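Local coordinates for T CELL surface glycoprotein CD4 (Rattus norvegicus, PDB 1CID), which serves as a T-cell co-receptor for MHC class II, which it binds through its amino-terminal domains, this fragment being the membrane-proximal pair of immunoglobulin-like domains, at residues K7-E11 and Q78-Q82; E11-F17 and P71-P77. All coordinates share one frame. Residues are numbered along the deposited sequence.

Contact 1: K7-E11 and Q78-Q82; sequences KSEGE and QVSLQ
In this immunoglobulin-like domain, the turn between strand 4-8 and strand 13-16 rests against the loop that links strands 73-76 and 85-92. The segments run in opposite senses, CA atoms 5.0 Å apart for Glu9 and Ser80, 4.8 Å for Gly10 and Gln78. Lys7 and Ser8 are extended, and Lys7 pairs through its backbone with strand 97-110. Lys7 CB lies 3.7 Å from Val79 CG1, while NZ leads away to a long, weak salt bridge with Glu11 OE2 (3.5 Å) and a weak hydrogen bond to Ser12 O. Ser8 N donates to Glu11 OE1 (3.0 Å), and Ser8 OG is hydrogen-bonded to Ser173 OG, tying the turn to the second domain. Ser8 to Glu11 form a type II beta turn: Glu9 sits at phi/psi -53/144, and Gly10 at 90/-4, where positive phi favours glycine. With chi1 t, Glu9 sets CG 3.6 Å from Val79 O. The buried Val79, polyproline-like at -48/154, turns its side chain to Leu104 and Val106 of strand 97-110. Its backbone is held at both ends by the turn: Gly10 N donates to Val79 O (3.2 Å), and Val79 N to Glu11 O (2.9 Å).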
# COMPACT_ATOMS: atom_id res chain seq x y z
N LYS A 7 2.36 0.16 4.21
CA LYS A 7 2.13 1.36 4.97
C LYS A 7 1.23 1.24 6.17
O LYS A 7 0.34 0.38 6.29
CB LYS A 7 1.46 2.39 4.01
CG LYS A 7 2.41 2.52 2.80
CD LYS A 7 3.31 3.67 3.00
CE LYS A 7 4.61 3.67 2.28
NZ LYS A 7 5.35 4.76 3.03
N SER A 8 1.42 2.18 7.10
CA SER A 8 0.61 2.20 8.32
C SER A 8 -0.43 3.28 7.88
O SER A 8 -0.25 4.29 7.19
CB SER A 8 1.17 2.45 9.69
OG SER A 8 2.58 2.23 9.79
N GLU A 9 -1.54 2.87 8.47
CA GLU A 9 -2.64 3.73 8.16
C GLU A 9 -2.35 5.15 8.46
O GLU A 9 -1.75 5.43 9.49
CB GLU A 9 -3.64 3.17 9.10
CG GLU A 9 -4.96 3.56 8.45
CD GLU A 9 -6.07 3.26 9.38
OE1 GLU A 9 -5.78 3.53 10.58
OE2 GLU A 9 -7.11 2.82 8.93
N GLY A 10 -2.85 6.03 7.64
CA GLY A 10 -2.72 7.48 7.78
C GLY A 10 -1.46 7.84 7.02
O GLY A 10 -1.16 9.06 6.90
N GLU A 11 -0.68 6.92 6.49
CA GLU A 11 0.53 7.41 5.76
C GLU A 11 0.31 7.55 4.28
O GLU A 11 -0.70 7.11 3.75
CB GLU A 11 1.50 6.33 6.24
CG GLU A 11 2.72 6.55 7.06
CD GLU A 11 3.80 5.47 6.97
OE1 GLU A 11 3.37 4.44 7.59
OE2 GLU A 11 4.95 5.40 6.48
N GLN A 78 -3.52 9.14 1.94
CA GLN A 78 -3.74 9.13 3.44
C GLN A 78 -4.46 7.80 3.43
O GLN A 78 -5.65 7.78 3.38
CB GLN A 78 -4.29 10.39 3.93
CG GLN A 78 -5.22 10.86 4.94
CD GLN A 78 -6.67 10.59 5.24
OE1 GLN A 78 -7.71 10.65 4.50
NE2 GLN A 78 -6.94 10.29 6.57
N VAL A 79 -3.56 6.81 3.36
CA VAL A 79 -3.86 5.39 3.34
C VAL A 79 -4.82 4.89 4.37
O VAL A 79 -5.03 5.48 5.43
CB VAL A 79 -2.52 4.69 3.29
CG1 VAL A 79 -2.08 3.44 4.01
CG2 VAL A 79 -2.72 4.37 1.82
N SER A 80 -5.47 3.78 4.00
CA SER A 80 -6.48 3.20 4.97
C SER A 80 -6.64 1.74 4.62
O SER A 80 -6.35 1.38 3.51
CB SER A 80 -7.69 4.07 5.10
OG SER A 80 -8.77 3.37 5.71
N LEU A 81 -6.93 0.81 5.51
CA LEU A 81 -7.07 -0.61 5.30
C LEU A 81 -8.11 -0.83 4.19
O LEU A 81 -8.05 -1.89 3.53
CB LEU A 81 -7.56 -1.44 6.49
CG LEU A 81 -6.64 -1.55 7.68
CD1 LEU A 81 -7.41 -2.30 8.79
CD2 LEU A 81 -5.29 -2.17 7.35
N GLN A 82 -8.95 0.17 4.11
CA GLN A 82 -10.03 0.06 3.10
C GLN A 82 -9.53 0.27 1.68
O GLN A 82 -10.33 -0.22 0.85
CB GLN A 82 -11.23 0.91 3.49
CG GLN A 82 -11.05 2.40 3.54
CD GLN A 82 -12.41 3.05 3.65
OE1 GLN A 82 -12.88 3.45 4.73
NE2 GLN A 82 -12.99 3.09 2.44

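Contact 2: E11-F17 and P71-P77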
# COMPACT_ATOMS: atom_id res chain seq x y z
N GLU A 11 -0.68 6.92 6.49
CA GLU A 11 0.53 7.41 5.76
C GLU A 11 0.31 7.55 4.28
O GLU A 11 -0.70 7.11 3.75
CB GLU A 11 1.50 6.33 6.24
CG GLU A 11 2.72 6.55 7.06
CD GLU A 11 3.80 5.47 6.97
OE1 GLU A 11 3.37 4.44 7.59
OE2 GLU A 11 4.95 5.40 6.48
N SER A 12 1.12 8.02 3.40
CA SER A 12 1.08 8.19 1.98
C SER A 12 1.74 7.04 1.28
O SER A 12 2.85 6.78 1.69
CB SER A 12 1.92 9.44 1.59
OG SER A 12 1.00 10.50 1.96
N ALA A 13 1.30 6.35 0.27
CA ALA A 13 1.96 5.32 -0.50
C ALA A 13 2.42 6.07 -1.73
O ALA A 13 1.60 6.79 -2.28
CB ALA A 13 0.99 4.27 -0.96
N GLU A 14 3.63 5.99 -2.17
CA GLU A 14 3.95 6.70 -3.43
C GLU A 14 4.65 5.69 -4.34
O GLU A 14 5.75 5.23 -3.90
CB GLU A 14 4.95 7.83 -3.50
CG GLU A 14 4.88 8.66 -2.19
CD GLU A 14 5.47 10.03 -2.56
OE1 GLU A 14 4.78 10.75 -3.30
OE2 GLU A 14 6.61 10.10 -2.02
N PHE A 15 4.08 5.41 -5.49
CA PHE A 15 4.75 4.46 -6.43
C PHE A 15 5.60 5.25 -7.40
O PHE A 15 5.23 6.41 -7.56
CB PHE A 15 3.68 3.57 -7.04
CG PHE A 15 2.78 2.82 -6.11
CD1 PHE A 15 1.63 3.38 -5.61
CD2 PHE A 15 3.11 1.53 -5.71
CE1 PHE A 15 0.76 2.73 -4.75
CE2 PHE A 15 2.30 0.79 -4.85
CZ PHE A 15 1.11 1.44 -4.39
N SER A 16 6.68 4.81 -7.98
CA SER A 16 7.43 5.69 -8.94
C SER A 16 7.63 4.83 -10.17
O SER A 16 8.03 3.65 -9.97
CB SER A 16 8.61 6.30 -8.26
OG SER A 16 9.28 7.23 -9.07
N PHE A 17 7.35 5.27 -11.38
CA PHE A 17 7.47 4.39 -12.61
C PHE A 17 8.44 5.12 -13.50
O PHE A 17 8.16 6.20 -14.04
CB PHE A 17 6.14 4.19 -13.12
CG PHE A 17 5.02 3.73 -12.26
CD1 PHE A 17 4.87 2.37 -12.01
CD2 PHE A 17 4.08 4.65 -11.80
CE1 PHE A 17 3.77 1.91 -11.28
CE2 PHE A 17 2.94 4.24 -11.11
CZ PHE A 17 2.83 2.85 -10.87
N PRO A 71 9.15 12.45 -13.04
CA PRO A 71 8.82 11.10 -13.30
C PRO A 71 7.68 10.20 -13.25
O PRO A 71 7.92 9.01 -13.62
CB PRO A 71 10.15 10.41 -12.73
CG PRO A 71 10.12 11.14 -11.38
CD PRO A 71 9.64 12.53 -11.70
N LEU A 72 6.51 10.71 -13.09
CA LEU A 72 5.38 9.81 -13.14
C LEU A 72 5.48 9.07 -11.77
O LEU A 72 6.08 7.98 -11.67
CB LEU A 72 5.25 8.78 -14.30
CG LEU A 72 3.93 8.01 -14.24
CD1 LEU A 72 2.76 8.95 -14.54
CD2 LEU A 72 3.68 6.97 -15.29
N THR A 73 4.85 9.75 -10.85
CA THR A 73 4.78 9.06 -9.56
C THR A 73 3.29 9.18 -9.32
O THR A 73 2.72 10.21 -9.67
CB THR A 73 5.79 9.72 -8.62
OG1 THR A 73 5.02 10.81 -8.07
CG2 THR A 73 7.04 10.26 -9.30
N LEU A 74 2.70 8.13 -8.81
CA LEU A 74 1.27 8.11 -8.48
C LEU A 74 1.34 8.06 -6.97
O LEU A 74 2.16 7.38 -6.38
CB LEU A 74 0.69 6.98 -9.25
CG LEU A 74 -0.48 6.13 -8.80
CD1 LEU A 74 0.09 5.07 -7.86
CD2 LEU A 74 -1.60 6.98 -8.19
N GLN A 75 0.49 8.77 -6.29
CA GLN A 75 0.67 8.74 -4.79
C GLN A 75 -0.65 8.49 -4.18
O GLN A 75 -1.38 9.41 -4.57
CB GLN A 75 1.41 10.07 -4.79
CG GLN A 75 1.26 11.32 -4.06
CD GLN A 75 1.14 11.04 -2.56
OE1 GLN A 75 0.17 10.39 -2.14
NE2 GLN A 75 2.12 11.46 -1.77
N ILE A 76 -1.03 7.49 -3.44
CA ILE A 76 -2.40 7.40 -2.82
C ILE A 76 -2.12 8.15 -1.53
O ILE A 76 -1.10 7.80 -0.93
CB ILE A 76 -3.07 6.03 -2.89
CG1 ILE A 76 -3.54 5.59 -1.50
CG2 ILE A 76 -2.34 4.84 -3.59
CD1 ILE A 76 -4.45 4.31 -1.60
N PRO A 77 -2.82 9.19 -1.10
CA PRO A 77 -2.35 10.02 0.02
C PRO A 77 -2.60 9.98 1.51
O PRO A 77 -1.90 10.73 2.30
CB PRO A 77 -2.71 11.43 -0.62
CG PRO A 77 -3.98 11.22 -1.35
CD PRO A 77 -4.04 9.74 -1.76
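Apolar side chains fill the inward face of this strand pair: Ala13 and Phe15 on one strand, Leu74 and Ile76 on the other. Phe15 CD1 is pressed to 3.2 Å from Leu74 CD1, and its ring edge meets Ile76 CG2, 3.9 Å from CE1. Phe17 continues the row, with CE2 4.0 Å from Leu74 CB. Leu104 and Val102 of strand 97-110 pack against this face. Behind it the strands run antiparallel at 165°, axes 4.7 Å apart. Ala13-Ile76 and Phe15-Leu74 are the hydrogen-bonded pairs: Ala13 N to Ile76 O is 3.1 Å and Phe15 N to Leu74 O 2.9 Å, while the return bonds are weak. Phe17 N to Leu72 O (3.0 Å) extends the pairing. On the outer face Glu14 OE1 lies 3.1 Å from Gln75 NE2, and Ser16 sits opposite Thr73. At the far end Ser12 OG donates to Pro77 O (2.9 Å). With strand 65-66 beyond strand 73-76, this is the B-E pairing of an immunoglobulin beta sandwich.

Contact 2 carries on where contact 1 stops: Glu11 belongs to both, and the same two lengths of chain run side by side through the turn and then the strands. Contact 2 is partly buried, has more than twice the interface (625 against 298 Å²) and supplies side chains to the core. Contact 1 lies at the surface, at the end of the domain facing the second one, and depends on two backbone bonds and one buried valine. Both pack on strand 97-110, so Val79 and Ile76 share Leu104 as a neighbour. Lys7 of contact 1 packs on contact 2, its CD 3.4 Å from Ser12 O.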